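Local coordinates for transcriptional regulator, TetR family (Vibrio parahaemolyticus, PDB 3HE0), which probably binds cis-regulatory DNA as a two-chain TetR-family transcription factor, with a helix-turn-helix domain joined to an all-helical C-terminal domain, at residues 72-77 with 129-134; 19-24 with 60-65; 145-150 with 188-193; 94-99 with 165-170. All blocks are in the same frame, centred on the assembly; numbering follows the deposited sequence.

Interaction 1 of 4, residues 72-77 with 129-134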
loop_
_atom_site.group_PDB
_atom_site.type_symbol
_atom_site.label_atom_id
_atom_site.label_comp_id
_atom_site.label_asym_id
_atom_site.label_seq_id
_atom_site.Cartn_x
_atom_site.Cartn_y
_atom_site.Cartn_z
ATOM N N SER A 72 2.989 -6.057 -17.182
ATOM C CA SER A 72 3.535 -5.516 -18.413
ATOM C C SER A 72 3.886 -4.026 -18.299
ATOM O O SER A 72 4.841 -3.582 -18.935
ATOM C CB SER A 72 2.641 -5.791 -19.633
ATOM O OG SER A 72 1.297 -5.922 -19.239
ATOM N N ALA A 73 3.146 -3.241 -17.521
ATOM C CA ALA A 73 3.552 -1.858 -17.342
ATOM C C ALA A 73 4.951 -1.818 -16.600
ATOM O O ALA A 73 5.922 -1.197 -17.056
ATOM C CB ALA A 73 2.496 -1.112 -16.586
ATOM N N VAL A 74 5.047 -2.551 -15.500
ATOM C CA VAL A 74 6.264 -2.607 -14.719
ATOM C C VAL A 74 7.460 -3.027 -15.571
ATOM O O VAL A 74 8.556 -2.521 -15.408
ATOM C CB VAL A 74 6.132 -3.585 -13.564
ATOM C CG1 VAL A 74 7.511 -3.808 -12.896
ATOM C CG2 VAL A 74 5.106 -3.061 -12.567
ATOM N N GLN A 75 7.242 -3.947 -16.493
ATOM C CA GLN A 75 8.346 -4.500 -17.261
ATOM C C GLN A 75 8.562 -3.852 -18.625
ATOM O O GLN A 75 9.414 -4.306 -19.386
ATOM C CB GLN A 75 8.176 -6.016 -17.328
ATOM C CG GLN A 75 8.309 -6.622 -15.897
ATOM C CD GLN A 75 7.768 -8.045 -15.780
ATOM O OE1 GLN A 75 8.475 -8.969 -15.356
ATOM N NE2 GLN A 75 6.518 -8.222 -16.163
ATOM N N ALA A 76 7.848 -2.758 -18.907
ATOM C CA ALA A 76 7.883 -2.143 -20.228
ATOM C C ALA A 76 9.259 -1.545 -20.486
ATOM O O ALA A 76 9.819 -0.867 -19.629
ATOM C CB ALA A 76 6.780 -1.071 -20.364
ATOM N N GLY A 77 9.812 -1.837 -21.651
ATOM C CA GLY A 77 11.113 -1.340 -22.031
ATOM C C GLY A 77 12.288 -2.067 -21.422
ATOM O O GLY A 77 13.429 -1.691 -21.656
ATOM N N LYS A 129 3.840 -15.553 -11.372
ATOM C CA LYS A 129 4.297 -15.946 -12.710
ATOM C C LYS A 129 4.407 -14.791 -13.732
ATOM O O LYS A 129 5.260 -14.823 -14.622
ATOM C CB LYS A 129 3.383 -17.043 -13.268
ATOM C CG LYS A 129 3.490 -18.347 -12.496
ATOM C CD LYS A 129 2.617 -19.454 -13.072
ATOM C CE LYS A 129 2.760 -20.725 -12.235
ATOM N NZ LYS A 129 2.375 -21.952 -12.979
HETATM N N MSE A 130 3.570 -13.767 -13.593
HETATM C CA MSE A 130 3.567 -12.632 -14.526
HETATM C C MSE A 130 4.780 -11.689 -14.422
HETATM O O MSE A 130 5.008 -10.899 -15.320
HETATM C CB MSE A 130 2.293 -11.816 -14.334
HETATM C CG MSE A 130 1.014 -12.606 -14.475
HETATM SE SE MSE A 130 -0.590 -11.624 -13.931
HETATM C CE MSE A 130 -1.915 -13.070 -14.066
ATOM N N PHE A 131 5.550 -11.755 -13.342
ATOM C CA PHE A 131 6.688 -10.837 -13.134
ATOM C C PHE A 131 8.033 -11.512 -13.417
ATOM O O PHE A 131 8.982 -11.383 -12.649
ATOM C CB PHE A 131 6.635 -10.258 -11.707
ATOM C CG PHE A 131 5.472 -9.349 -11.491
ATOM C CD1 PHE A 131 5.556 -8.008 -11.817
ATOM C CD2 PHE A 131 4.264 -9.841 -11.032
ATOM C CE1 PHE A 131 4.452 -7.157 -11.671
ATOM C CE2 PHE A 131 3.146 -8.992 -10.882
ATOM C CZ PHE A 131 3.258 -7.646 -11.198
ATOM N N ALA A 132 8.105 -12.234 -14.539
ATOM C CA ALA A 132 9.269 -13.063 -14.844
ATOM C C ALA A 132 10.563 -12.258 -14.970
ATOM O O ALA A 132 11.623 -12.714 -14.527
ATOM C CB ALA A 132 9.016 -13.929 -16.125
ATOM N N GLN A 133 10.486 -11.059 -15.555
ATOM C CA GLN A 133 11.674 -10.209 -15.647
ATOM C C GLN A 133 12.096 -9.623 -14.289
ATOM O O GLN A 133 13.271 -9.355 -14.091
ATOM C CB GLN A 133 11.516 -9.118 -16.712
ATOM C CG GLN A 133 11.613 -9.640 -18.156
ATOM C CD GLN A 133 11.724 -8.505 -19.158
ATOM O OE1 GLN A 133 10.864 -7.622 -19.210
ATOM N NE2 GLN A 133 12.790 -8.513 -19.951
ATOM N N VAL A 134 11.183 -9.478 -13.330
ATOM C CA VAL A 134 11.603 -8.977 -11.989
ATOM C C VAL A 134 12.421 -10.080 -11.309
ATOM O O VAL A 134 13.483 -9.843 -10.713
ATOM C CB VAL A 134 10.403 -8.576 -11.098
ATOM C CG1 VAL A 134 10.868 -8.133 -9.701
ATOM C CG2 VAL A 134 9.610 -7.476 -11.770
#
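Met130, the first residue of 129-134 to meet 72-77, does so through its carbonyl: Gln75 NE2 donates to Met130 O at 3.2 Å, with an N-H...O angle of 160° and the donor in the carbonyl plane. Gln75 CG is anti to its own carbonyl carbon (chi1 -65°) and the chain is extended beyond it, which carries the amide across. The same NE2 also bonds Ala71 O, in the last turn of helix 55-74, so the two acceptors fix the rotation of the amide. Phe131, at the N-cap position of helix 132-143, presents its ring edge to Val74, with CE1 lying 4.2 Å from Val74 CG2. Gln133 N comes next, 2.9 Å from Gln75 OE1 in a weak, bent hydrogen bond (128°). The Gln133 amide stays beside Gln75, with OE1 3.7 Å from Gln75 CB, while NE2 bonds Asp80 OD1. Val134 N adds a second weak bond to Gln75 OE1 at 3.4 Å, and Val134 CG2 lies 4.4 Å from Val74 CG1. Gln75 OE1 thus accepts two weak hydrogen bonds from the first turn of helix 132-143. The contact ties the long helix leaving the DNA-binding domain to the C-terminal domain of this TetR-type fold.

Interaction 2 of 4, residues 19-24 with 60-65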
loop_
_atom_site.group_PDB
_atom_site.type_symbol
_atom_site.label_atom_id
_atom_site.label_comp_id
_atom_site.label_asym_id
_atom_site.label_seq_id
_atom_site.Cartn_x
_atom_site.Cartn_y
_atom_site.Cartn_z
ATOM N N ALA A 19 -14.857 -2.038 -18.850
ATOM C CA ALA A 19 -15.969 -1.358 -18.143
ATOM C C ALA A 19 -15.938 -1.706 -16.660
ATOM O O ALA A 19 -16.049 -0.825 -15.799
ATOM C CB ALA A 19 -17.314 -1.739 -18.738
ATOM N N ALA A 20 -15.747 -2.995 -16.372
ATOM C CA ALA A 20 -15.768 -3.492 -15.005
ATOM C C ALA A 20 -14.688 -2.823 -14.201
ATOM O O ALA A 20 -14.933 -2.333 -13.110
ATOM C CB ALA A 20 -15.553 -4.999 -14.973
ATOM N N GLU A 21 -13.479 -2.852 -14.738
ATOM C CA GLU A 21 -12.322 -2.220 -14.082
ATOM C C GLU A 21 -12.531 -0.735 -13.838
ATOM O O GLU A 21 -12.198 -0.236 -12.770
ATOM C CB GLU A 21 -11.033 -2.489 -14.879
ATOM C CG GLU A 21 -10.615 -3.916 -14.684
ATOM C CD GLU A 21 -9.620 -4.415 -15.703
ATOM O OE1 GLU A 21 -9.113 -3.600 -16.496
ATOM O OE2 GLU A 21 -9.353 -5.632 -15.700
ATOM N N GLN A 22 -13.125 -0.039 -14.803
ATOM C CA GLN A 22 -13.440 1.384 -14.615
ATOM C C GLN A 22 -14.386 1.588 -13.423
ATOM O O GLN A 22 -14.143 2.460 -12.565
ATOM C CB GLN A 22 -14.023 2.001 -15.896
ATOM C CG GLN A 22 -14.305 3.476 -15.776
ATOM C CD GLN A 22 -13.060 4.299 -15.549
ATOM O OE1 GLN A 22 -11.983 3.992 -16.084
ATOM N NE2 GLN A 22 -13.185 5.338 -14.737
ATOM N N LEU A 23 -15.447 0.783 -13.366
ATOM C CA LEU A 23 -16.443 0.883 -12.290
ATOM C C LEU A 23 -15.831 0.525 -10.927
ATOM O O LEU A 23 -16.111 1.190 -9.920
ATOM C CB LEU A 23 -17.668 -0.004 -12.581
ATOM C CG LEU A 23 -18.660 0.447 -13.668
ATOM C CD1 LEU A 23 -19.888 -0.474 -13.751
ATOM C CD2 LEU A 23 -19.126 1.888 -13.491
ATOM N N ILE A 24 -14.983 -0.504 -10.907
ATOM C CA ILE A 24 -14.296 -0.905 -9.680
ATOM C C ILE A 24 -13.284 0.167 -9.253
ATOM O O ILE A 24 -13.220 0.531 -8.072
ATOM C CB ILE A 24 -13.602 -2.273 -9.846
ATOM C CG1 ILE A 24 -14.656 -3.377 -9.995
ATOM C CG2 ILE A 24 -12.681 -2.588 -8.654
ATOM C CD1 ILE A 24 -14.116 -4.641 -10.607
ATOM N N GLU A 60 -12.827 -12.149 -10.075
ATOM C CA GLU A 60 -11.545 -12.851 -10.125
ATOM C C GLU A 60 -10.806 -12.559 -11.412
ATOM O O GLU A 60 -9.571 -12.444 -11.423
ATOM C CB GLU A 60 -11.751 -14.366 -9.978
ATOM C CG GLU A 60 -10.453 -15.168 -9.943
ATOM C CD GLU A 60 -9.497 -14.760 -8.771
ATOM O OE1 GLU A 60 -9.959 -14.255 -7.697
ATOM O OE2 GLU A 60 -8.262 -14.933 -8.953
ATOM N N GLU A 61 -11.563 -12.454 -12.501
ATOM C CA GLU A 61 -10.978 -12.205 -13.805
ATOM C C GLU A 61 -10.498 -10.783 -13.836
ATOM O O GLU A 61 -9.511 -10.487 -14.481
ATOM C CB GLU A 61 -11.998 -12.417 -14.938
ATOM C CG GLU A 61 -12.424 -13.848 -15.118
ATOM C CD GLU A 61 -11.216 -14.740 -15.342
ATOM O OE1 GLU A 61 -10.395 -14.397 -16.228
ATOM O OE2 GLU A 61 -11.045 -15.742 -14.600
ATOM N N VAL A 62 -11.199 -9.896 -13.159
ATOM C CA VAL A 62 -10.723 -8.524 -13.038
ATOM C C VAL A 62 -9.350 -8.498 -12.311
ATOM O O VAL A 62 -8.378 -7.961 -12.829
ATOM C CB VAL A 62 -11.787 -7.603 -12.359
ATOM C CG1 VAL A 62 -11.154 -6.341 -11.800
ATOM C CG2 VAL A 62 -12.890 -7.249 -13.364
ATOM N N ARG A 63 -9.265 -9.135 -11.148
ATOM C CA ARG A 63 -7.977 -9.158 -10.407
ATOM C C ARG A 63 -6.865 -9.669 -11.294
ATOM O O ARG A 63 -5.777 -9.083 -11.327
ATOM C CB ARG A 63 -8.039 -10.018 -9.151
ATOM C CG ARG A 63 -9.042 -9.529 -8.115
ATOM C CD ARG A 63 -9.119 -10.472 -6.910
ATOM N NE ARG A 63 -10.322 -10.178 -6.125
ATOM C CZ ARG A 63 -11.454 -10.893 -6.136
ATOM N NH1 ARG A 63 -11.578 -12.025 -6.851
ATOM N NH2 ARG A 63 -12.480 -10.479 -5.397
ATOM N N LEU A 64 -7.126 -10.756 -12.026
ATOM C CA LEU A 64 -6.047 -11.369 -12.812
ATOM C C LEU A 64 -5.670 -10.462 -13.946
ATOM O O LEU A 64 -4.478 -10.365 -14.295
ATOM C CB LEU A 64 -6.419 -12.756 -13.354
ATOM C CG LEU A 64 -6.585 -13.824 -12.261
ATOM C CD1 LEU A 64 -7.088 -15.163 -12.813
ATOM C CD2 LEU A 64 -5.276 -13.968 -11.445
ATOM N N ASN A 65 -6.672 -9.795 -14.529
ATOM C CA ASN A 65 -6.410 -8.931 -15.661
ATOM C C ASN A 65 -5.609 -7.669 -15.220
ATOM O O ASN A 65 -4.659 -7.245 -15.922
ATOM C CB ASN A 65 -7.730 -8.530 -16.372
ATOM C CG ASN A 65 -7.502 -7.544 -17.516
ATOM O OD1 ASN A 65 -6.897 -7.888 -18.520
ATOM N ND2 ASN A 65 -7.993 -6.336 -17.374
#
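Val62 packs with both of its methyl groups against three residues of helix 13-27, and its chi1 decides which methyl meets which. With CG1 anti to the backbone N (160°), that methyl meets Ile24 CD1 at 3.6 Å and Glu21 CG at 3.8 Å. CG2, anti to the carbonyl carbon, comes within 3.8 Å of Ala20 CB. Ile24 reaches back tip to tip: its CG1 is anti to its own carbonyl carbon, and the extended chi2 carries CD1 outward until it touches both Val62 methyls. Ala20, Glu21 and Ile24 are spaced so that they line one side of their helix, and the axes of the two short segments cross at -89° with a closest approach of 10.3 Å. This near-perpendicular packing joins the first helix of the TetR-type DNA-binding domain, whose predicted helix-turn-helix spans residues 33-52, to helix 55-74, which continues toward the C-terminal domain. Leu17 also packs on Val62, and Leu37 of helix 34-41 packs on Ala20, bringing the predicted DNA-reading unit up to the same core. Beside the apolar centre, Glu21 slides past Val62 in the opposite direction, its chain extended beyond CG so that the carboxylate arrives at Asn65. In the model the carboxylate and amide planes are nearly coplanar, but Glu21 OE2 and Asn65 ND2 are too close, so the detail of this meeting is doubtful. A salt bridge from Arg69 to Glu21 OE1 gives the buried carboxylate a clear partner.

Interaction 3 of 4, residues 145-150 with 188-193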
loop_
_atom_site.group_PDB
_atom_site.type_symbol
_atom_site.label_atom_id
_atom_site.label_comp_id
_atom_site.label_asym_id
_atom_site.label_seq_id
_atom_site.Cartn_x
_atom_site.Cartn_y
_atom_site.Cartn_z
ATOM N N GLY A 145 26.535 -11.998 -7.239
ATOM C CA GLY A 145 27.080 -11.518 -5.978
ATOM C C GLY A 145 26.816 -10.042 -5.718
ATOM O O GLY A 145 27.430 -9.446 -4.828
ATOM N N VAL A 146 25.888 -9.454 -6.476
ATOM C CA VAL A 146 25.579 -8.035 -6.368
ATOM C C VAL A 146 24.540 -7.792 -5.306
ATOM O O VAL A 146 24.710 -6.919 -4.452
ATOM C CB VAL A 146 25.111 -7.489 -7.725
ATOM C CG1 VAL A 146 24.450 -6.116 -7.573
ATOM C CG2 VAL A 146 26.306 -7.442 -8.667
ATOM N N PHE A 147 23.490 -8.606 -5.326
ATOM C CA PHE A 147 22.370 -8.477 -4.380
ATOM C C PHE A 147 22.524 -9.340 -3.131
ATOM O O PHE A 147 23.159 -10.384 -3.156
ATOM C CB PHE A 147 21.050 -8.843 -5.059
ATOM C CG PHE A 147 20.635 -7.898 -6.147
ATOM C CD1 PHE A 147 20.945 -6.542 -6.087
ATOM C CD2 PHE A 147 19.856 -8.342 -7.193
ATOM C CE1 PHE A 147 20.532 -5.657 -7.093
ATOM C CE2 PHE A 147 19.439 -7.461 -8.193
ATOM C CZ PHE A 147 19.793 -6.113 -8.145
ATOM N N LYS A 148 21.950 -8.856 -2.029
ATOM C CA LYS A 148 21.814 -9.634 -0.810
ATOM C C LYS A 148 21.037 -10.939 -1.069
ATOM O O LYS A 148 20.052 -10.975 -1.848
ATOM C CB LYS A 148 21.054 -8.830 0.267
ATOM C CG LYS A 148 21.650 -7.452 0.700
ATOM C CD LYS A 148 21.013 -6.965 2.045
ATOM C CE LYS A 148 21.565 -5.635 2.577
ATOM N NZ LYS A 148 21.432 -4.466 1.639
ATOM N N PRO A 149 21.460 -12.014 -0.396
ATOM C CA PRO A 149 20.901 -13.324 -0.672
ATOM C C PRO A 149 19.544 -13.551 -0.015
ATOM O O PRO A 149 19.411 -14.399 0.833
ATOM C CB PRO A 149 21.976 -14.275 -0.114
ATOM C CG PRO A 149 22.584 -13.496 1.030
ATOM C CD PRO A 149 22.656 -12.093 0.464
ATOM N N LEU A 150 18.528 -12.803 -0.416
ATOM C CA LEU A 150 17.248 -12.886 0.262
ATOM C C LEU A 150 16.273 -13.377 -0.770
ATOM O O LEU A 150 16.522 -13.221 -1.968
ATOM C CB LEU A 150 16.855 -11.500 0.822
ATOM C CG LEU A 150 17.817 -10.901 1.869
ATOM C CD1 LEU A 150 17.386 -9.487 2.299
ATOM C CD2 LEU A 150 17.969 -11.801 3.122
ATOM N N ALA A 188 18.912 5.088 -3.240
ATOM C CA ALA A 188 18.772 4.658 -1.858
ATOM C C ALA A 188 18.109 3.275 -1.781
ATOM O O ALA A 188 18.498 2.421 -0.962
ATOM C CB ALA A 188 17.996 5.686 -1.025
ATOM N N SER A 189 17.101 3.069 -2.624
ATOM C CA SER A 189 16.411 1.785 -2.685
ATOM C C SER A 189 17.340 0.685 -3.216
ATOM O O SER A 189 17.281 -0.440 -2.741
ATOM C CB SER A 189 15.090 1.892 -3.471
ATOM O OG SER A 189 15.272 2.220 -4.828
ATOM N N TRP A 190 18.210 1.009 -4.168
ATOM C CA TRP A 190 19.244 0.092 -4.644
ATOM C C TRP A 190 20.156 -0.311 -3.467
ATOM O O TRP A 190 20.488 -1.487 -3.326
ATOM C CB TRP A 190 20.046 0.788 -5.730
ATOM C CG TRP A 190 21.140 0.052 -6.341
ATOM C CD1 TRP A 190 22.470 0.259 -6.120
ATOM C CD2 TRP A 190 21.055 -0.965 -7.359
ATOM N NE1 TRP A 190 23.211 -0.565 -6.913
ATOM C CE2 TRP A 190 22.370 -1.342 -7.670
ATOM C CE3 TRP A 190 20.001 -1.601 -8.001
ATOM C CZ2 TRP A 190 22.671 -2.321 -8.622
ATOM C CZ3 TRP A 190 20.289 -2.589 -8.951
ATOM C CH2 TRP A 190 21.612 -2.929 -9.253
ATOM N N ASP A 191 20.494 0.646 -2.596
ATOM C CA ASP A 191 21.273 0.343 -1.395
ATOM C C ASP A 191 20.616 -0.734 -0.535
ATOM O O ASP A 191 21.316 -1.520 0.124
ATOM C CB ASP A 191 21.465 1.579 -0.525
ATOM C CG ASP A 191 22.557 2.504 -1.037
ATOM O OD1 ASP A 191 23.359 2.027 -1.871
ATOM O OD2 ASP A 191 22.616 3.689 -0.582
ATOM N N ALA A 192 19.286 -0.746 -0.497
ATOM C CA ALA A 192 18.569 -1.718 0.322
ATOM C C ALA A 192 18.859 -3.136 -0.177
ATOM O O ALA A 192 18.997 -4.024 0.606
ATOM C CB ALA A 192 17.050 -1.441 0.327
ATOM N N ILE A 193 18.990 -3.322 -1.479
ATOM C CA ILE A 193 19.079 -4.671 -2.042
ATOM C C ILE A 193 20.495 -5.123 -2.394
ATOM O O ILE A 193 20.736 -6.335 -2.525
ATOM C CB ILE A 193 18.094 -4.886 -3.221
ATOM C CG1 ILE A 193 18.404 -3.933 -4.362
ATOM C CG2 ILE A 193 16.621 -4.792 -2.692
ATOM C CD1 ILE A 193 17.582 -4.212 -5.685
#
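Ile193 O accepts the backbone N-H of Lys148 at 2.8 Å, in a nearly straight bond (164°) that holds the loop 145-150 against the C-terminal end of segment 188-193. The same oxygen lies 3.3 Å from Phe147 CA in a CA-H...O contact, so one carbonyl is approached by two successive residues of the loop. Lys148 supplies the second bond through its side chain: NZ meets Ala192 O at 2.7 Å from above the carbonyl plane. The chain bends at chi4 (58°), which turns NZ back toward that oxygen. The ammonium also bonds Ile194 O and forms a salt bridge with Asp191 OD2 of the second subunit, while Asp191 OD2 here receives Lys148 of that subunit in return. Carbonyls near a helix end would probably add to the attraction for this positive charge. Next to these polar links, Phe147 sets its edge toward a face of Trp190 in an offset edge-to-face pair, planes 75° apart and centroids 5.3 Å apart. Ile193 runs beside the Phe147 ring, its CD1 3.6 Å from Phe147 CE1. Trp190 has further partners on helix 84-97, a cation-pi contact with Lys85 and an edge-to-face pairing with Tyr88. The loop linking helices 132-143 and 152-158 is thereby fastened to helix 179-193 beside the second subunit, with Phe138 and Leu155 of the two flanking helices packing on Ile193.

Interaction 4 of 4, residues 94-99 with 165-170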
loop_
_atom_site.group_PDB
_atom_site.type_symbol
_atom_site.label_atom_id
_atom_site.label_comp_id
_atom_site.label_asym_id
_atom_site.label_seq_id
_atom_site.Cartn_x
_atom_site.Cartn_y
_atom_site.Cartn_z
ATOM N N ASN A 94 9.023 2.932 -14.172
ATOM C CA ASN A 94 7.700 2.471 -14.613
ATOM C C ASN A 94 6.740 2.409 -13.414
ATOM O O ASN A 94 5.555 2.748 -13.521
ATOM C CB ASN A 94 7.772 1.085 -15.290
ATOM C CG ASN A 94 8.476 1.113 -16.647
ATOM O OD1 ASN A 94 8.538 2.142 -17.288
ATOM N ND2 ASN A 94 9.008 -0.039 -17.084
ATOM N N ILE A 95 7.230 1.945 -12.272
ATOM C CA ILE A 95 6.349 1.847 -11.109
ATOM C C ILE A 95 5.920 3.255 -10.717
ATOM O O ILE A 95 4.762 3.479 -10.436
ATOM C CB ILE A 95 6.986 1.091 -9.905
ATOM C CG1 ILE A 95 7.119 -0.397 -10.211
ATOM C CG2 ILE A 95 6.128 1.272 -8.606
ATOM C CD1 ILE A 95 8.123 -1.129 -9.269
ATOM N N TRP A 96 6.856 4.196 -10.719
ATOM C CA TRP A 96 6.573 5.564 -10.315
ATOM C C TRP A 96 5.486 6.163 -11.200
ATOM O O TRP A 96 4.583 6.844 -10.728
ATOM C CB TRP A 96 7.853 6.397 -10.439
ATOM C CG TRP A 96 7.738 7.813 -10.067
ATOM C CD1 TRP A 96 7.538 8.850 -10.892
ATOM C CD2 TRP A 96 7.859 8.355 -8.759
ATOM N NE1 TRP A 96 7.503 10.027 -10.185
ATOM C CE2 TRP A 96 7.710 9.744 -8.867
ATOM C CE3 TRP A 96 8.097 7.798 -7.509
ATOM C CZ2 TRP A 96 7.755 10.584 -7.774
ATOM C CZ3 TRP A 96 8.145 8.631 -6.419
ATOM C CH2 TRP A 96 7.985 10.016 -6.556
ATOM N N ASN A 97 5.599 5.904 -12.493
ATOM C CA ASN A 97 4.636 6.411 -13.449
ATOM C C ASN A 97 3.297 5.706 -13.465
ATOM O O ASN A 97 2.398 6.183 -14.080
ATOM C CB ASN A 97 5.257 6.474 -14.851
ATOM C CG ASN A 97 6.341 7.530 -14.935
ATOM O OD1 ASN A 97 7.471 7.258 -15.337
ATOM N ND2 ASN A 97 6.017 8.731 -14.485
ATOM N N LEU A 98 3.135 4.601 -12.765
ATOM C CA LEU A 98 1.805 4.022 -12.618
ATOM C C LEU A 98 0.959 4.773 -11.592
ATOM O O LEU A 98 -0.259 4.564 -11.551
ATOM C CB LEU A 98 1.886 2.565 -12.184
ATOM C CG LEU A 98 2.093 1.606 -13.344
ATOM C CD1 LEU A 98 2.421 0.239 -12.817
ATOM C CD2 LEU A 98 0.832 1.567 -14.171
ATOM N N ALA A 99 1.585 5.590 -10.744
ATOM C CA ALA A 99 0.858 6.188 -9.638
ATOM C C ALA A 99 -0.250 7.076 -10.194
ATOM O O ALA A 99 -0.036 7.805 -11.162
ATOM C CB ALA A 99 1.790 7.002 -8.733
ATOM N N ALA A 165 4.914 3.099 -2.532
ATOM C CA ALA A 165 4.523 3.949 -1.429
ATOM C C ALA A 165 4.948 5.378 -1.648
ATOM O O ALA A 165 4.188 6.293 -1.373
ATOM C CB ALA A 165 5.089 3.408 -0.109
ATOM N N LEU A 166 6.160 5.570 -2.142
ATOM C CA LEU A 166 6.640 6.915 -2.444
ATOM C C LEU A 166 5.781 7.557 -3.542
ATOM O O LEU A 166 5.377 8.730 -3.452
ATOM C CB LEU A 166 8.104 6.879 -2.910
ATOM C CG LEU A 166 9.230 6.830 -1.885
ATOM C CD1 LEU A 166 10.520 6.769 -2.638
ATOM C CD2 LEU A 166 9.205 8.027 -1.017
ATOM N N ALA A 167 5.541 6.783 -4.597
ATOM C CA ALA A 167 4.735 7.246 -5.713
ATOM C C ALA A 167 3.360 7.651 -5.211
ATOM O O ALA A 167 2.904 8.755 -5.472
ATOM C CB ALA A 167 4.632 6.159 -6.768
ATOM N N ARG A 168 2.726 6.753 -4.464
ATOM C CA ARG A 168 1.382 6.966 -3.916
ATOM C C ARG A 168 1.352 8.256 -3.114
ATOM O O ARG A 168 0.555 9.133 -3.370
ATOM C CB ARG A 168 1.005 5.778 -3.027
ATOM C CG ARG A 168 -0.475 5.414 -2.895
ATOM C CD ARG A 168 -0.595 3.957 -2.327
ATOM N NE ARG A 168 0.261 3.763 -1.135
ATOM C CZ ARG A 168 1.008 2.679 -0.841
ATOM N NH1 ARG A 168 1.049 1.599 -1.632
ATOM N NH2 ARG A 168 1.751 2.676 0.274
ATOM N N LYS A 169 2.268 8.381 -2.167
ATOM C CA LYS A 169 2.337 9.576 -1.332
ATOM C C LYS A 169 2.757 10.845 -2.096
ATOM O O LYS A 169 2.411 11.951 -1.670
ATOM C CB LYS A 169 3.246 9.328 -0.115
ATOM C CG LYS A 169 2.606 8.411 0.954
ATOM C CD LYS A 169 3.198 8.615 2.361
ATOM C CE LYS A 169 2.416 7.850 3.438
ATOM N NZ LYS A 169 1.055 8.439 3.676
ATOM N N HIS A 170 3.485 10.698 -3.208
ATOM C CA HIS A 170 3.797 11.854 -4.082
ATOM C C HIS A 170 2.560 12.310 -4.844
ATOM O O HIS A 170 2.216 13.491 -4.808
ATOM C CB HIS A 170 4.925 11.560 -5.092
ATOM C CG HIS A 170 5.208 12.699 -6.033
ATOM N ND1 HIS A 170 4.702 12.754 -7.317
ATOM C CD2 HIS A 170 5.935 13.832 -5.871
ATOM C CE1 HIS A 170 5.110 13.865 -7.903
ATOM N NE2 HIS A 170 5.851 14.540 -7.046
#
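A chi1 of -180° puts Trp96 CG anti to its backbone N, and the chi2 of -97° turns the indole so that its six-membered ring reaches helix 160-171. On the other side, His170 also has CG anti to the backbone N, and this swings the imidazole to the six-membered ring of the indole, one face toward CZ2. Trp96 CZ2 sits 3.7 Å above that face of the His170 ring, offset toward the rim, and Trp96 CH2 touches His170 CB at 3.7 Å. The ring planes are inclined by 37°, an oblique pairing. Farther round the indole, CZ3 approaches Ala167 N at 3.7 Å, and Leu166 CB meets the ring edge in its plane, 3.9 Å from CZ3. The helices come close at Ala167: Trp96 and Ala167 CA atoms are 5.2 Å apart, and Ala99 CB touches Ala167 CB at 3.6 Å. No hydrogen bond joins the segments, so van der Waals and ring contacts hold them together. His170 NE2 has a weak bond to Gln176 OE1. Trp96 also packs on Leu182 of helix 179-193, and Leu166 on Ala185 of that helix and on Gly157 of the second subunit, which places the end of helix 84-97 against helices 160-171 and 179-193 in the C-terminal domain.

Interactions 2 and 1 lie in series along the chain, their centres about 19 Å apart, and both use helix 55-74, which spans from the DNA-binding part to the C-terminal domain. They also touch, Met130 CE lying 3.7 Å from Leu64 O. Interaction 1 meets interaction 4 through Asn94 ND2, probably hydrogen-bonded to Val74 O and Ala76 O, linking helices 55-74 and 84-97; their segments alternate in sequence. Interactions 3 and 4 also cross along the chain, lie about 21 Å apart between centres, and both touch the second subunit. Interaction 2 is about 34 Å from interaction 3, centre to centre, on opposite sides of the chain's centre, consistent with DNA-binding and dimer-forming ends of one helical chain.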